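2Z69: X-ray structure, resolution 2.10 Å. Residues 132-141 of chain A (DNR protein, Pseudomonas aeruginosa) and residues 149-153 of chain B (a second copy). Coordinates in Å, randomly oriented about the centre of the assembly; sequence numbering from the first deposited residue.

Chain A (132-141) ALLAKLSTRL
Chain B (149-153) ETLSL

This is a small, mixed contact burying 320 Å² in all: one leucine of an irregular chain B segment rests on a chain A helix as its apolar centre, beside a helix arginine that lies against the segment's carbonyl groups. The chain A stretch continues a helix begun earlier in the chain, with phi/psi near -65/-40 and i to i+4 bonds such as A:Leu137 N to A:Leu133 O (2.9 Å); the bond from A:Arg140 N to A:Lys136 O is weak at 3.4 Å. A:Ser138, chi1 m, returns its OG to A:Leu134 O at 2.6 Å. Chain B is extended at B:Thr150 (-153/152), turns at B:Leu151 (-113/21) and extends again at B:Ser152 (-110/172). The segment runs roughly antiparallel to the helix; the closest CA atoms, those of A:Lys136 and B:Leu153, stand 6.2 Å apart.

B:Leu153 (chi1 -91°, chi2 -93°) brings its CD1 3.5 Å from A:Lys136 CB, 3.7 Å from A:Leu137 CD2 and 4.3 Å from A:Leu133 CD2. Both helix leucines are mt, and the aliphatic base of the lysine (mmtt) completes an apolar seat.

The CA-to-CB bond of A:Arg140 points toward chain B (chi1 -75°, chi2 149°, chi3 100°, chi4 86°). B:Ser152 O lies over one guanidinium face, 2.8 Å from A:Arg140 NH1, an attractive charge-dipole approach whose poor angle precludes a hydrogen bond.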

# COMPACT_ATOMS: atom_id res chain seq x y z
N ALA A 132 2.42 7.77 3.43
CA ALA A 132 3.74 7.26 3.74
C ALA A 132 3.77 5.73 3.76
O ALA A 132 4.73 5.14 3.32
CB ALA A 132 4.23 7.84 5.07
N LEU A 133 2.72 5.10 4.29
CA LEU A 133 2.61 3.62 4.28
C LEU A 133 2.40 3.09 2.86
O LEU A 133 2.92 2.02 2.51
CB LEU A 133 1.46 3.14 5.16
CG LEU A 133 1.66 3.34 6.67
CD1 LEU A 133 0.41 3.02 7.45
CD2 LEU A 133 2.82 2.50 7.18
N LEU A 134 1.64 3.83 2.06
CA LEU A 134 1.47 3.47 0.64
C LEU A 134 2.80 3.45 -0.13
O LEU A 134 2.98 2.63 -1.01
CB LEU A 134 0.46 4.39 -0.05
CG LEU A 134 -1.02 4.04 0.05
CD1 LEU A 134 -1.91 5.23 -0.33
CD2 LEU A 134 -1.39 2.86 -0.84
N ALA A 135 3.70 4.38 0.20
CA ALA A 135 5.03 4.50 -0.47
C ALA A 135 5.94 3.37 -0.01
O ALA A 135 6.78 2.88 -0.78
CB ALA A 135 5.69 5.85 -0.14
N LYS A 136 5.78 2.96 1.25
CA LYS A 136 6.53 1.85 1.79
C LYS A 136 6.10 0.53 1.12
O LYS A 136 6.95 -0.29 0.72
CB LYS A 136 6.36 1.76 3.30
CG LYS A 136 7.26 2.66 4.11
CD LYS A 136 8.67 2.12 4.11
CE LYS A 136 9.62 3.00 4.93
NZ LYS A 136 10.95 2.33 5.04
N LEU A 137 4.79 0.34 0.98
CA LEU A 137 4.27 -0.82 0.27
C LEU A 137 4.64 -0.76 -1.23
O LEU A 137 5.05 -1.77 -1.81
CB LEU A 137 2.76 -0.99 0.48
CG LEU A 137 2.25 -1.41 1.87
CD1 LEU A 137 0.80 -1.88 1.80
CD2 LEU A 137 3.10 -2.51 2.47
N SER A 138 4.53 0.42 -1.84
CA SER A 138 5.03 0.65 -3.22
C SER A 138 6.44 0.12 -3.47
O SER A 138 6.68 -0.53 -4.49
CB SER A 138 4.96 2.14 -3.59
OG SER A 138 3.62 2.63 -3.48
N THR A 139 7.38 0.40 -2.57
CA THR A 139 8.76 -0.11 -2.70
C THR A 139 8.83 -1.64 -2.61
O THR A 139 9.68 -2.28 -3.25
CB THR A 139 9.72 0.52 -1.66
OG1 THR A 139 9.42 1.91 -1.53
CG2 THR A 139 11.18 0.38 -2.08
N ARG A 140 7.94 -2.24 -1.82
CA ARG A 140 7.84 -3.70 -1.75
C ARG A 140 7.22 -4.32 -3.01
O ARG A 140 7.72 -5.33 -3.51
CB ARG A 140 7.09 -4.12 -0.49
CG ARG A 140 7.95 -3.96 0.74
CD ARG A 140 7.13 -3.63 1.95
NE ARG A 140 6.89 -4.81 2.78
CZ ARG A 140 7.73 -5.23 3.72
NH1 ARG A 140 7.44 -6.31 4.44
NH2 ARG A 140 8.87 -4.58 3.93
N LEU A 141 6.17 -3.69 -3.54
CA LEU A 141 5.58 -4.09 -4.82
C LEU A 141 6.52 -3.87 -6.02
O LEU A 141 6.30 -4.44 -7.10
CB LEU A 141 4.24 -3.38 -5.05
N GLU B 149 9.85 -12.21 3.41
CA GLU B 149 11.25 -11.93 3.80
C GLU B 149 11.40 -11.07 5.06
O GLU B 149 12.46 -11.07 5.70
CB GLU B 149 11.99 -11.28 2.63
N THR B 150 10.33 -10.33 5.40
CA THR B 150 10.34 -9.38 6.52
C THR B 150 8.95 -9.17 7.09
O THR B 150 7.95 -9.29 6.38
CB THR B 150 10.85 -7.98 6.10
OG1 THR B 150 11.91 -8.10 5.14
CG2 THR B 150 11.37 -7.24 7.31
N LEU B 151 8.88 -8.84 8.38
CA LEU B 151 7.62 -8.36 8.96
C LEU B 151 7.65 -6.88 9.39
O LEU B 151 6.85 -6.43 10.20
CB LEU B 151 7.14 -9.28 10.08
CG LEU B 151 8.14 -9.75 11.12
CD1 LEU B 151 9.09 -8.63 11.57
CD2 LEU B 151 7.36 -10.33 12.28
N SER B 152 8.58 -6.14 8.80
CA SER B 152 8.68 -4.71 9.00
C SER B 152 8.29 -4.01 7.69
O SER B 152 8.07 -4.67 6.66
CB SER B 152 10.10 -4.34 9.41
OG SER B 152 10.14 -3.11 10.11
N LEU B 153 8.17 -2.68 7.75
CA LEU B 153 7.87 -1.87 6.57
C LEU B 153 9.13 -1.12 6.13
O LEU B 153 10.22 -1.70 6.03
CB LEU B 153 6.71 -0.89 6.86
CG LEU B 153 5.23 -1.21 6.61
CD1 LEU B 153 4.80 -0.75 5.24
CD2 LEU B 153 4.88 -2.67 6.77